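Shikimate kinase (PDB 3VAA) probably catalyses the magnesium-dependent transfer of phosphate from ATP to the 3-hydroxyl of shikimate, a step in chorismate biosynthesis. Local coordinates at residues Gly32-Gly37 against Arg133-Ala138; Leu124-Asp129 against Asn176-Glu181; Lys43-Lys48 against Ser188-Leu193; Ile28-Tyr33 against Asn96-Thr101; Trp58-Arg63 against Arg85-Glu90. All blocks are in the same frame, centred on the assembly; numbering follows the deposited sequence. Where two conformers were deposited one is given.

Contact 4 lies deepest, about 6 Å from the chain centre: two parallel strands joined by backbone bonds with apolar side chains on both faces. Contact 3 packs a helix pair against that sheet by apolar contacts, and Phe45 passes on to Ile28 and Val98 of contact 4. Contacts 1 and 2 are partly buried, share helix 128-137 and mix apolar packing with polar grips on loops; the salt bridge from Arg134 to Glu181 couples them. Contact 5, on the opposite side of the chain centre from both, joins two helices through a salt bridge beside a methionine. It reaches contact 4 where Leu88 meets Phe29.

Contact 1 of 5, residues Gly32-Gly37 against Arg133-Ala138; sequences GYMGAG and RRLRIA
Arg134 reaches the loop 32-37 with its guanidinium edge. The polar part rests on one nitrogen: Arg134 NH1 donates to Gly35 O at 3.0 Å and 159°, using a lone pair in the plane of that carbonyl, and makes a weak, bent bond (126°) to Ala36 O. With CG anti to the carbonyl carbon (chi1 -67°) and the chain extended to NE, the arginine spans the gap from helix 128-137. Its NE forms a salt bridge with Glu181, which helps fix the rotation of the group. The carbonyls so held belong to the glycine-rich P-loop (Walker A), where Gly35, Ala36 and Gly37 are predicted ATP-binding residues; a type II turn runs from Tyr33 to Ala36. Apolar packing comes from the two methyls of Leu135. Leu135 CD2 lies 3.9 Å from Gly35 CA and 4.0 Å from Met34 CG, while Leu135 CD1 approaches Tyr33 CE2 obliquely at 4.2 Å. The Leu135 side chain crosses those of Met34 and Tyr33 at about a right angle.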
# COMPACT_ATOMS: atom_id res chain seq x y z
N GLY A 32 -2.84 -2.44 0.12
CA GLY A 32 -2.97 -3.13 1.40
C GLY A 32 -2.97 -2.15 2.55
O GLY A 32 -2.81 -0.95 2.35
N TYR A 33 -3.13 -2.67 3.76
CA TYR A 33 -3.26 -1.82 4.93
C TYR A 33 -1.92 -1.35 5.44
O TYR A 33 -0.88 -1.89 5.06
CB TYR A 33 -3.98 -2.64 6.03
CG TYR A 33 -4.55 -1.84 7.18
CD1 TYR A 33 -5.50 -0.84 6.97
CD2 TYR A 33 -4.17 -2.12 8.49
CE1 TYR A 33 -6.02 -0.12 8.03
CE2 TYR A 33 -4.71 -1.42 9.56
CZ TYR A 33 -5.63 -0.42 9.32
OH TYR A 33 -6.14 0.26 10.40
N MET A 34 -1.93 -0.32 6.29
CA MET A 34 -0.71 0.10 6.96
C MET A 34 -0.14 -1.11 7.71
O MET A 34 -0.89 -1.89 8.34
CB MET A 34 -0.96 1.24 7.96
CG MET A 34 -1.97 0.95 9.03
SD MET A 34 -2.03 2.28 10.25
CE MET A 34 -3.39 1.78 11.28
N GLY A 35 1.18 -1.27 7.64
CA GLY A 35 1.85 -2.37 8.29
C GLY A 35 2.01 -3.59 7.43
O GLY A 35 2.75 -4.50 7.80
N ALA A 36 1.33 -3.64 6.28
CA ALA A 36 1.38 -4.82 5.39
C ALA A 36 2.74 -5.06 4.75
O ALA A 36 3.06 -6.18 4.39
CB ALA A 36 0.31 -4.73 4.31
N GLY A 37 3.55 -4.02 4.62
CA GLY A 37 4.87 -4.12 4.00
C GLY A 37 5.00 -3.55 2.61
O GLY A 37 5.92 -3.91 1.88
N ARG A 133 1.23 -7.24 15.62
CA ARG A 133 2.63 -7.16 16.07
C ARG A 133 3.38 -5.98 15.43
O ARG A 133 3.99 -5.17 16.13
CB ARG A 133 3.36 -8.45 15.74
CG ARG A 133 4.76 -8.53 16.32
CD ARG A 133 5.38 -9.82 15.88
NE ARG A 133 5.64 -9.78 14.44
CZ ARG A 133 5.49 -10.81 13.60
NH1 ARG A 133 5.03 -11.97 14.03
NH2 ARG A 133 5.77 -10.65 12.32
N ARG A 134 3.32 -5.89 14.11
CA ARG A 134 4.03 -4.84 13.40
C ARG A 134 3.61 -3.44 13.81
O ARG A 134 4.44 -2.57 13.99
CB ARG A 134 3.87 -4.97 11.89
CG ARG A 134 4.53 -6.21 11.31
CD ARG A 134 4.19 -6.31 9.81
NE ARG A 134 4.88 -7.42 9.17
CZ ARG A 134 4.68 -7.81 7.91
NH1 ARG A 134 3.80 -7.18 7.13
NH2 ARG A 134 5.35 -8.84 7.44
N LEU A 135 2.30 -3.22 13.95
CA LEU A 135 1.79 -1.90 14.27
C LEU A 135 2.06 -1.53 15.72
O LEU A 135 2.27 -0.36 16.02
CB LEU A 135 0.30 -1.79 13.89
CG LEU A 135 0.07 -1.87 12.38
CD1 LEU A 135 -1.41 -2.00 12.03
CD2 LEU A 135 0.66 -0.67 11.63
N ARG A 136 2.07 -2.53 16.61
CA ARG A 136 2.44 -2.32 18.02
C ARG A 136 3.85 -1.78 18.10
O ARG A 136 4.15 -0.84 18.84
CB ARG A 136 2.43 -3.65 18.77
CG ARG A 136 1.29 -3.91 19.69
CD ARG A 136 1.57 -5.23 20.42
NE ARG A 136 1.38 -5.11 21.86
CZ ARG A 136 1.56 -6.11 22.72
NH1 ARG A 136 1.91 -7.31 22.28
NH2 ARG A 136 1.38 -5.90 24.02
N ILE A 137 4.74 -2.42 17.36
CA ILE A 137 6.15 -2.03 17.34
C ILE A 137 6.36 -0.67 16.68
O ILE A 137 7.26 0.08 17.06
CB ILE A 137 6.99 -3.10 16.63
CG1 ILE A 137 7.01 -4.37 17.47
CG2 ILE A 137 8.41 -2.63 16.44
CD1 ILE A 137 7.69 -4.21 18.81
N ALA A 138 5.50 -0.35 15.72
CA ALA A 138 5.54 0.93 15.01
C ALA A 138 4.47 1.91 15.53
O ALA A 138 4.13 2.87 14.83
CB ALA A 138 5.32 0.71 13.52

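Contact 2 of 5, residues Leu124-Asp129 against Asn176-Glu181; sequences LNVHPD and NADELE
Ala177 turns its methyl toward Val126 and Leu124 where strand 120-125 and edge strand 173-176 end side by side in the parallel sheet of this P-loop kinase. Asn125 and Asn176 form the parallel bridge, their CA atoms 4.9 Å apart and both side chains on the same face. The bridge is closed by Ala177 N donating to Asn125 O at 3.0 Å and 167°. The Ala177 methyl meets Val126 CG2 at 3.5 Å and Leu124 CB at 3.8 Å. Val126 divides its branches between two partners: CG1, anti to the backbone N (chi1 178°), goes to the carboxylate of Asp178, whereas CG2, beside the backbone N, takes the alanine. Val126 and Asp178 run antiparallel past one another, and Asp178 OD1 ends at the backbone N of His127.

Asn176 and Asp178 brace each other. Asn176 OD1 accepts from Asp178 N at 2.8 Å, an Asx turn, and Asn176 ND2 returns a bond to Asp178 OD2 from above the carboxylate plane. Both oxygens of Asp178 therefore have partners, and the group is held in rotation at the junction with helix 128-137. His127 is the N-cap of that helix, its ND1 accepting from Asp129 N at 3.1 Å. His127 N donates to the syn lone pair of Asp178 OD1 at 3.0 Å and 167°.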
# COMPACT_ATOMS: atom_id res chain seq x y z
N LEU A 124 -1.28 -6.98 -0.76
CA LEU A 124 -0.42 -7.59 0.26
C LEU A 124 -1.32 -7.99 1.42
O LEU A 124 -1.69 -7.17 2.26
CB LEU A 124 0.68 -6.64 0.77
CG LEU A 124 1.88 -6.46 -0.16
CD1 LEU A 124 1.49 -5.81 -1.47
CD2 LEU A 124 2.98 -5.63 0.57
N ASN A 125 -1.71 -9.26 1.40
CA ASN A 125 -2.57 -9.84 2.39
C ASN A 125 -1.73 -10.26 3.58
O ASN A 125 -0.85 -11.10 3.46
CB ASN A 125 -3.27 -11.06 1.76
CG ASN A 125 -4.16 -11.80 2.75
OD1 ASN A 125 -4.81 -11.19 3.61
ND2 ASN A 125 -4.22 -13.11 2.62
N VAL A 126 -2.03 -9.65 4.72
CA VAL A 126 -1.31 -9.91 5.97
C VAL A 126 -2.30 -10.22 7.09
O VAL A 126 -3.25 -9.50 7.32
CB VAL A 126 -0.41 -8.74 6.32
CG1 VAL A 126 0.34 -8.98 7.67
CG2 VAL A 126 0.62 -8.51 5.18
N HIS A 127 -2.05 -11.33 7.77
CA HIS A 127 -2.90 -11.78 8.84
C HIS A 127 -2.92 -10.74 9.95
O HIS A 127 -1.90 -10.13 10.25
CB HIS A 127 -2.37 -13.11 9.39
CG HIS A 127 -3.35 -13.84 10.26
ND1 HIS A 127 -3.50 -13.58 11.60
CD2 HIS A 127 -4.21 -14.85 9.97
CE1 HIS A 127 -4.42 -14.39 12.11
NE2 HIS A 127 -4.87 -15.17 11.14
N PRO A 128 -4.08 -10.52 10.57
CA PRO A 128 -4.18 -9.51 11.63
C PRO A 128 -3.21 -9.73 12.80
O PRO A 128 -2.80 -8.76 13.42
CB PRO A 128 -5.64 -9.59 12.08
CG PRO A 128 -6.33 -10.41 11.13
CD PRO A 128 -5.39 -11.07 10.20
N ASP A 129 -2.84 -10.97 13.10
CA ASP A 129 -1.88 -11.22 14.18
C ASP A 129 -0.56 -10.57 13.83
O ASP A 129 0.13 -10.05 14.71
CB ASP A 129 -1.66 -12.73 14.43
CG ASP A 129 -2.89 -13.42 15.01
OD1 ASP A 129 -3.80 -12.72 15.52
OD2 ASP A 129 -2.93 -14.68 14.98
N ASN A 176 0.55 -13.24 0.03
CA ASN A 176 0.74 -13.29 1.49
C ASN A 176 2.06 -12.61 1.84
O ASN A 176 3.15 -13.06 1.44
CB ASN A 176 0.67 -14.74 2.00
CG ASN A 176 0.93 -14.85 3.49
OD1 ASN A 176 1.89 -14.27 4.01
ND2 ASN A 176 0.11 -15.65 4.18
N ALA A 177 1.96 -11.51 2.58
CA ALA A 177 3.10 -10.70 2.94
C ALA A 177 3.41 -10.80 4.44
O ALA A 177 3.98 -9.88 5.02
CB ALA A 177 2.83 -9.24 2.52
N ASP A 178 3.05 -11.94 5.05
CA ASP A 178 3.28 -12.18 6.49
C ASP A 178 4.74 -12.18 6.86
O ASP A 178 5.09 -11.83 8.00
CB ASP A 178 2.74 -13.54 6.94
CG ASP A 178 1.22 -13.61 6.99
OD1 ASP A 178 0.57 -12.55 7.05
OD2 ASP A 178 0.67 -14.75 7.00
N GLU A 179 5.61 -12.59 5.94
CA GLU A 179 7.02 -12.80 6.27
C GLU A 179 7.94 -11.82 5.58
O GLU A 179 8.36 -12.04 4.46
CB GLU A 179 7.42 -14.26 5.97
CG GLU A 179 6.65 -15.27 6.85
CD GLU A 179 7.21 -16.69 6.81
OE1 GLU A 179 7.51 -17.19 5.70
OE2 GLU A 179 7.32 -17.31 7.90
N LEU A 180 8.22 -10.71 6.27
CA LEU A 180 9.10 -9.66 5.75
C LEU A 180 9.97 -9.16 6.87
O LEU A 180 10.45 -8.01 6.85
CB LEU A 180 8.26 -8.50 5.18
CG LEU A 180 7.36 -8.77 3.98
CD1 LEU A 180 6.47 -7.57 3.73
CD2 LEU A 180 8.16 -9.13 2.73
N GLU A 181 10.27 -10.05 7.81
CA GLU A 181 10.96 -9.66 9.04
C GLU A 181 12.49 -9.76 9.08
O GLU A 181 13.08 -9.45 10.11
CB GLU A 181 10.30 -10.38 10.22
CG GLU A 181 9.15 -9.61 10.89
CD GLU A 181 7.88 -9.38 10.06
OE1 GLU A 181 7.70 -9.96 8.97
OE2 GLU A 181 7.03 -8.60 10.55

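Contact 3 of 5, residues Lys43-Lys48 against Ser188-Leu193; sequences KAFARK and SSVQRL
Val190 is the main bump of this helix pair, resting in a hollow between Ala44, Phe45 and Lys48 on helix 38-49. Its two methyls split the work. Val190 CG2 sits against Ala44 CB at 3.7 Å, and Val190 CG1 presses on Lys48 CG at 3.5 Å and also faces Phe45 CD1. Lys48 CB and CG both touch that methyl, the two side chains meeting at a slant, while the lysine ammonium forms a salt bridge with Glu187. A second fit lies one turn on: Leu193 CD2 stands over the centre of the Phe45 ring, 3.8 Å from the centroid and 2° off the normal, a CH-pi contact. The phenyl reaches that far with CG anti to the backbone N (chi1 -166°), and its edge looks at Val190 O. The axes of segments 43-48 and 188-193 approach to 9.5 Å and cross at -64°. Such packing places the P-loop helix 38-49 beside the C-terminal helix 183-196 over the sheet, a layer of the alpha/beta P-loop kinase fold.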
# COMPACT_ATOMS: atom_id res chain seq x y z
N LYS A 43 10.12 -1.60 -2.22
CA LYS A 43 11.51 -1.18 -2.49
C LYS A 43 12.41 -2.35 -2.85
O LYS A 43 13.24 -2.24 -3.75
CB LYS A 43 12.08 -0.41 -1.30
CG LYS A 43 11.47 0.97 -1.12
CD LYS A 43 12.13 1.78 -0.03
CE LYS A 43 11.53 3.18 0.04
NZ LYS A 43 12.27 4.08 0.98
N ALA A 44 12.22 -3.49 -2.18
CA ALA A 44 13.03 -4.68 -2.46
C ALA A 44 12.67 -5.28 -3.82
O ALA A 44 13.55 -5.76 -4.55
CB ALA A 44 12.88 -5.72 -1.35
N PHE A 45 11.38 -5.22 -4.16
CA PHE A 45 10.90 -5.75 -5.44
C PHE A 45 11.43 -4.88 -6.57
O PHE A 45 11.95 -5.40 -7.56
CB PHE A 45 9.35 -5.79 -5.46
CG PHE A 45 8.77 -6.62 -6.59
CD1 PHE A 45 9.17 -7.94 -6.77
CD2 PHE A 45 7.77 -6.12 -7.42
CE1 PHE A 45 8.64 -8.73 -7.80
CE2 PHE A 45 7.22 -6.91 -8.44
CZ PHE A 45 7.67 -8.23 -8.62
N ALA A 46 11.33 -3.56 -6.40
CA ALA A 46 11.82 -2.62 -7.42
C ALA A 46 13.31 -2.80 -7.65
O ALA A 46 13.77 -2.84 -8.79
CB ALA A 46 11.50 -1.17 -7.03
N ARG A 47 14.07 -2.91 -6.55
CA ARG A 47 15.51 -3.16 -6.63
C ARG A 47 15.80 -4.41 -7.46
O ARG A 47 16.67 -4.39 -8.35
CB ARG A 47 16.15 -3.25 -5.23
CG ARG A 47 16.55 -1.89 -4.64
CD ARG A 47 17.40 -1.98 -3.33
NE ARG A 47 16.55 -2.13 -2.14
CZ ARG A 47 16.32 -3.26 -1.46
NH1 ARG A 47 15.50 -3.23 -0.41
NH2 ARG A 47 16.90 -4.41 -1.81
N LYS A 48 15.06 -5.48 -7.19
CA LYS A 48 15.19 -6.76 -7.89
C LYS A 48 14.92 -6.60 -9.40
O LYS A 48 15.64 -7.16 -10.22
CB LYS A 48 14.19 -7.77 -7.31
CG LYS A 48 14.37 -9.21 -7.80
CD LYS A 48 15.67 -9.80 -7.28
CE LYS A 48 15.77 -11.29 -7.56
NZ LYS A 48 16.99 -11.85 -6.94
N SER A 188 13.03 -13.95 -0.12
CA SER A 188 12.14 -15.06 -0.45
C SER A 188 10.81 -14.54 -1.01
O SER A 188 10.28 -15.07 -2.00
CB SER A 188 11.87 -15.89 0.80
OG SER A 188 11.06 -16.99 0.46
N SER A 189 10.29 -13.51 -0.36
CA SER A 189 9.03 -12.90 -0.76
C SER A 189 9.16 -12.27 -2.13
O SER A 189 8.28 -12.43 -2.97
CB SER A 189 8.56 -11.89 0.27
OG SER A 189 8.22 -12.56 1.48
N VAL A 190 10.25 -11.54 -2.34
CA VAL A 190 10.51 -10.94 -3.64
C VAL A 190 10.50 -12.00 -4.74
O VAL A 190 9.89 -11.79 -5.79
CB VAL A 190 11.86 -10.20 -3.63
CG1 VAL A 190 12.33 -9.94 -5.05
CG2 VAL A 190 11.75 -8.91 -2.82
N GLN A 191 11.14 -13.14 -4.49
CA GLN A 191 11.20 -14.23 -5.47
C GLN A 191 9.83 -14.84 -5.75
O GLN A 191 9.50 -15.13 -6.89
CB GLN A 191 12.18 -15.33 -4.99
CG GLN A 191 13.64 -14.85 -4.90
CD GLN A 191 14.58 -15.90 -4.30
OE1 GLN A 191 14.15 -17.01 -3.97
NE2 GLN A 191 15.85 -15.55 -4.15
N ARG A 192 9.05 -15.04 -4.70
CA ARG A 192 7.72 -15.60 -4.84
C ARG A 192 6.80 -14.63 -5.59
O ARG A 192 5.97 -15.04 -6.42
CB ARG A 192 7.15 -15.88 -3.47
CG ARG A 192 5.87 -16.70 -3.47
CD ARG A 192 5.44 -17.05 -2.05
NE ARG A 192 6.58 -17.49 -1.23
CZ ARG A 192 7.18 -16.76 -0.28
NH1 ARG A 192 6.74 -15.55 0.04
NH2 ARG A 192 8.22 -17.26 0.38
N LEU A 193 6.93 -13.35 -5.29
CA LEU A 193 6.11 -12.34 -5.96
C LEU A 193 6.47 -12.24 -7.44
O LEU A 193 5.59 -12.13 -8.31
CB LEU A 193 6.28 -10.99 -5.28
CG LEU A 193 5.36 -9.90 -5.82
CD1 LEU A 193 3.89 -10.32 -5.67
CD2 LEU A 193 5.65 -8.60 -5.09

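Contact 4 of 5, residues Ile28-Tyr33 against Asn96-Thr101; sequences IFLTGY and NVVIST
Phe29 and Ile99 project in parallel from one face of the parallel sheet, with Phe29 CE1 3.8 Å from Ile99 CD1. They belong to neighbouring strands at the heart of the P-loop kinase fold; the axes of 28-31 and 97-100 come within 4.7 Å at 21°. On the other face Leu30 CD1 touches Val98 CG1 at 3.9 Å. Helix 38-49 covers this face, with Phe45 on Ile28 and Val98, while Met115 of helix 111-118 packs on Phe29 from the opposite one.

Between the faces runs the parallel bonding pattern. Ile28 N donates to Val97 O, Ile28 O accepts from Ile99 N, and Leu30 N binds Ile99 O at 2.8 Å. At the C-terminal ends, where Gly32 opens the P-loop, the polar edge begins. Leu30 O is gripped twice by one residue, from Thr101 N at 3.1 Å and from Thr101 OG1 at 2.8 Å, the hydroxyl placed by its position between backbone N and carbonyl carbon (chi1 61°). Lys38, a predicted ATP-binding residue, donates to Gly32 O and Thr101 O. A water links the strand ends, accepting from Gly32 N at 3.0 Å and donating to Thr101 OG1 at 2.9 Å.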
# COMPACT_ATOMS: atom_id res chain seq x y z
N ILE A 28 3.71 -2.01 -11.72
CA ILE A 28 3.12 -2.73 -10.60
C ILE A 28 2.51 -1.79 -9.57
O ILE A 28 3.11 -0.76 -9.24
CB ILE A 28 4.22 -3.57 -9.84
CG1 ILE A 28 5.06 -4.41 -10.80
CG2 ILE A 28 3.59 -4.43 -8.73
CD1 ILE A 28 4.30 -5.40 -11.57
N PHE A 29 1.31 -2.11 -9.09
CA PHE A 29 0.67 -1.32 -8.02
C PHE A 29 0.58 -2.22 -6.78
O PHE A 29 0.10 -3.34 -6.88
CB PHE A 29 -0.74 -0.90 -8.38
CG PHE A 29 -0.84 0.06 -9.51
CD1 PHE A 29 -0.62 1.40 -9.31
CD2 PHE A 29 -1.21 -0.38 -10.79
CE1 PHE A 29 -0.73 2.29 -10.34
CE2 PHE A 29 -1.32 0.51 -11.84
CZ PHE A 29 -1.07 1.83 -11.63
N LEU A 30 1.02 -1.72 -5.64
CA LEU A 30 0.91 -2.47 -4.39
C LEU A 30 -0.15 -1.79 -3.54
O LEU A 30 -0.18 -0.56 -3.38
CB LEU A 30 2.25 -2.53 -3.64
CG LEU A 30 3.43 -3.07 -4.45
CD1 LEU A 30 4.74 -2.99 -3.64
CD2 LEU A 30 3.20 -4.48 -4.95
N THR A 31 -1.04 -2.63 -2.99
CA THR A 31 -2.14 -2.18 -2.18
C THR A 31 -2.18 -2.99 -0.88
O THR A 31 -1.65 -4.11 -0.81
CB THR A 31 -3.49 -2.34 -2.91
OG1 THR A 31 -3.77 -3.73 -3.11
CG2 THR A 31 -3.50 -1.60 -4.29
N GLY A 32 -2.84 -2.44 0.12
CA GLY A 32 -2.97 -3.13 1.40
C GLY A 32 -2.97 -2.15 2.55
O GLY A 32 -2.81 -0.95 2.35
N TYR A 33 -3.13 -2.67 3.76
CA TYR A 33 -3.26 -1.82 4.93
C TYR A 33 -1.92 -1.35 5.44
O TYR A 33 -0.88 -1.89 5.06
CB TYR A 33 -3.98 -2.64 6.03
CG TYR A 33 -4.55 -1.84 7.18
CD1 TYR A 33 -5.50 -0.84 6.97
CD2 TYR A 33 -4.17 -2.12 8.49
CE1 TYR A 33 -6.02 -0.12 8.03
CE2 TYR A 33 -4.71 -1.42 9.56
CZ TYR A 33 -5.63 -0.42 9.32
OH TYR A 33 -6.14 0.26 10.40
N ASN A 96 7.86 1.18 -16.29
CA ASN A 96 8.96 0.53 -15.56
C ASN A 96 9.09 1.10 -14.17
O ASN A 96 10.04 1.82 -13.85
CB ASN A 96 10.26 0.63 -16.35
CG ASN A 96 10.18 -0.11 -17.63
OD1 ASN A 96 9.69 -1.24 -17.67
ND2 ASN A 96 10.65 0.50 -18.71
N VAL A 97 8.11 0.76 -13.34
CA VAL A 97 8.02 1.31 -12.01
C VAL A 97 7.20 0.40 -11.10
O VAL A 97 6.36 -0.38 -11.57
CB VAL A 97 7.35 2.73 -12.08
CG1 VAL A 97 5.91 2.64 -12.61
CG2 VAL A 97 7.36 3.39 -10.76
N VAL A 98 7.48 0.48 -9.81
CA VAL A 98 6.70 -0.18 -8.78
C VAL A 98 6.10 0.95 -7.98
O VAL A 98 6.84 1.84 -7.52
CB VAL A 98 7.53 -1.08 -7.85
CG1 VAL A 98 6.64 -1.62 -6.72
CG2 VAL A 98 8.16 -2.20 -8.65
N ILE A 99 4.78 0.93 -7.82
CA ILE A 99 4.04 1.99 -7.17
C ILE A 99 3.28 1.50 -5.94
O ILE A 99 2.47 0.61 -6.02
CB ILE A 99 3.00 2.61 -8.14
CG1 ILE A 99 3.71 3.18 -9.37
CG2 ILE A 99 2.18 3.68 -7.39
CD1 ILE A 99 2.81 3.54 -10.54
N SER A 100 3.57 2.11 -4.80
CA SER A 100 2.86 1.80 -3.57
C SER A 100 1.75 2.85 -3.37
O SER A 100 1.94 4.04 -3.65
CB SER A 100 3.80 1.82 -2.39
OG SER A 100 3.05 1.61 -1.22
N THR A 101 0.59 2.39 -2.92
CA THR A 101 -0.56 3.26 -2.71
C THR A 101 -0.91 3.32 -1.22
O THR A 101 -0.59 2.42 -0.46
CB THR A 101 -1.78 2.79 -3.54
OG1 THR A 101 -2.16 1.47 -3.13
CG2 THR A 101 -1.44 2.76 -5.01
O HOH W 1 -3.49 0.35 -0.75

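Contact 5 of 5, residues Trp58-Arg63 against Arg85-Glu90; sequences WYIEER and RNMLHE
Tyr59, Ile60 and Arg63 meet Met87 and Glu90 where helices 56-64 and 68-91 cross, the Ile60 end close to Asp57, a predicted shikimate-binding residue. Arg63 holds Glu90 side-on in a two-nitrogen salt bridge: Arg63 NE donates to Glu90 OE1 at 3.1 Å, and Arg63 NH2 to Glu90 OE2 at 2.7 Å. Guanidinium and carboxylate planes lie 20° apart, with both bonds on the syn sides. Bends at chi2 and chi3 fold the arginine back to present this edge. Glu90 OE1 takes a second donor, Tyr59 OH at 2.6 Å, arriving nearly along its C-O axis with the ring 80° to the carboxylate; three bonds fix the group's rotation and probably stabilise its negative charge. The axes of 58-63 and 85-90 make 102°, a short helix nearly perpendicular to a long one in the shikimate kinase fold. Met87 SD lies 3.8 Å from Tyr59 CE2 in an oblique Met-aromatic contact and over one face of the Arg63 guanidinium, while Met87 CG meets Ile60 CG1 at 3.8 Å.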
# COMPACT_ATOMS: atom_id res chain seq x y z
N TRP A 58 4.24 10.03 -1.10
CA TRP A 58 5.42 10.88 -1.33
C TRP A 58 5.21 11.72 -2.58
O TRP A 58 5.51 12.93 -2.59
CB TRP A 58 6.70 10.02 -1.47
CG TRP A 58 7.92 10.77 -1.95
CD1 TRP A 58 8.81 11.44 -1.18
CD2 TRP A 58 8.36 10.90 -3.31
NE1 TRP A 58 9.79 12.00 -1.98
CE2 TRP A 58 9.54 11.68 -3.28
CE3 TRP A 58 7.88 10.44 -4.54
CZ2 TRP A 58 10.25 12.01 -4.45
CZ3 TRP A 58 8.58 10.77 -5.70
CH2 TRP A 58 9.76 11.55 -5.64
N TYR A 59 4.67 11.09 -3.62
CA TYR A 59 4.43 11.80 -4.89
C TYR A 59 3.47 12.98 -4.69
O TYR A 59 3.68 14.10 -5.19
CB TYR A 59 3.92 10.81 -5.93
CG TYR A 59 3.74 11.41 -7.29
CD1 TYR A 59 4.80 11.49 -8.17
CD2 TYR A 59 2.50 11.91 -7.70
CE1 TYR A 59 4.64 12.05 -9.43
CE2 TYR A 59 2.34 12.46 -8.95
CZ TYR A 59 3.42 12.54 -9.81
OH TYR A 59 3.28 13.10 -11.07
N ILE A 60 2.42 12.73 -3.92
CA ILE A 60 1.43 13.75 -3.57
C ILE A 60 2.10 14.94 -2.86
O ILE A 60 1.88 16.09 -3.22
CB ILE A 60 0.34 13.15 -2.67
CG1 ILE A 60 -0.62 12.26 -3.49
CG2 ILE A 60 -0.43 14.27 -1.94
CD1 ILE A 60 -1.55 11.34 -2.63
N GLU A 61 2.95 14.65 -1.88
CA GLU A 61 3.63 15.72 -1.13
C GLU A 61 4.56 16.53 -2.01
O GLU A 61 4.69 17.76 -1.83
CB GLU A 61 4.37 15.16 0.09
CG GLU A 61 3.45 14.44 1.06
CD GLU A 61 4.09 14.14 2.42
OE1 GLU A 61 5.29 14.46 2.63
OE2 GLU A 61 3.36 13.62 3.30
N GLU A 62 5.24 15.86 -2.94
CA GLU A 62 6.12 16.55 -3.90
C GLU A 62 5.34 17.50 -4.82
O GLU A 62 5.79 18.60 -5.13
CB GLU A 62 6.87 15.55 -4.79
CG GLU A 62 7.95 14.77 -4.10
CD GLU A 62 9.15 15.61 -3.70
OE1 GLU A 62 9.81 15.26 -2.70
OE2 GLU A 62 9.43 16.63 -4.37
N ARG A 63 4.17 17.08 -5.26
CA ARG A 63 3.36 17.89 -6.17
C ARG A 63 2.71 19.09 -5.53
O ARG A 63 2.63 20.17 -6.13
CB ARG A 63 2.30 17.02 -6.85
CG ARG A 63 2.91 16.13 -7.93
CD ARG A 63 3.15 16.85 -9.25
NE ARG A 63 1.94 16.86 -10.08
CZ ARG A 63 1.05 17.85 -10.14
NH1 ARG A 63 1.23 18.97 -9.47
NH2 ARG A 63 -0.01 17.71 -10.92
N ARG A 85 -6.74 10.47 -6.13
CA ARG A 85 -7.17 9.87 -7.38
C ARG A 85 -6.45 10.51 -8.57
O ARG A 85 -5.96 9.84 -9.46
CB ARG A 85 -8.69 10.06 -7.51
CG ARG A 85 -9.33 9.55 -8.78
CD ARG A 85 -9.28 10.57 -9.92
NE ARG A 85 -10.02 10.11 -11.10
CZ ARG A 85 -9.81 10.55 -12.34
NH1 ARG A 85 -8.87 11.46 -12.60
NH2 ARG A 85 -10.51 10.05 -13.33
N ASN A 86 -6.39 11.83 -8.60
CA ASN A 86 -5.73 12.52 -9.68
C ASN A 86 -4.23 12.19 -9.76
O ASN A 86 -3.69 12.00 -10.84
CB ASN A 86 -5.96 14.03 -9.57
CG ASN A 86 -7.39 14.41 -9.82
OD1 ASN A 86 -8.11 13.73 -10.56
ND2 ASN A 86 -7.80 15.57 -9.27
N MET A 87 -3.57 12.07 -8.61
CA MET A 87 -2.16 11.74 -8.61
C MET A 87 -1.94 10.26 -9.00
O MET A 87 -0.95 9.93 -9.67
CB MET A 87 -1.53 12.07 -7.26
CG MET A 87 -1.44 13.58 -6.96
SD MET A 87 -0.71 14.57 -8.28
CE MET A 87 -2.17 15.08 -9.25
N LEU A 88 -2.85 9.38 -8.61
CA LEU A 88 -2.83 7.98 -9.05
C LEU A 88 -2.85 7.95 -10.58
O LEU A 88 -2.09 7.21 -11.21
CB LEU A 88 -4.02 7.21 -8.50
CG LEU A 88 -4.18 5.75 -8.96
CD1 LEU A 88 -2.93 4.94 -8.59
CD2 LEU A 88 -5.45 5.13 -8.34
N HIS A 89 -3.70 8.77 -11.21
CA HIS A 89 -3.76 8.82 -12.66
C HIS A 89 -2.46 9.32 -13.29
O HIS A 89 -2.10 8.89 -14.37
CB HIS A 89 -5.01 9.58 -13.13
CG HIS A 89 -6.26 8.78 -12.98
ND1 HIS A 89 -7.06 8.44 -14.04
CD2 HIS A 89 -6.79 8.15 -11.90
CE1 HIS A 89 -8.07 7.70 -13.62
NE2 HIS A 89 -7.93 7.50 -12.32
N GLU A 90 -1.78 10.23 -12.61
CA GLU A 90 -0.50 10.71 -13.11
C GLU A 90 0.58 9.62 -13.05
O GLU A 90 1.29 9.39 -14.03
CB GLU A 90 -0.02 11.94 -12.33
CG GLU A 90 -0.80 13.18 -12.61
CD GLU A 90 -0.08 14.44 -12.16
OE1 GLU A 90 1.04 14.33 -11.62
OE2 GLU A 90 -0.61 15.55 -12.34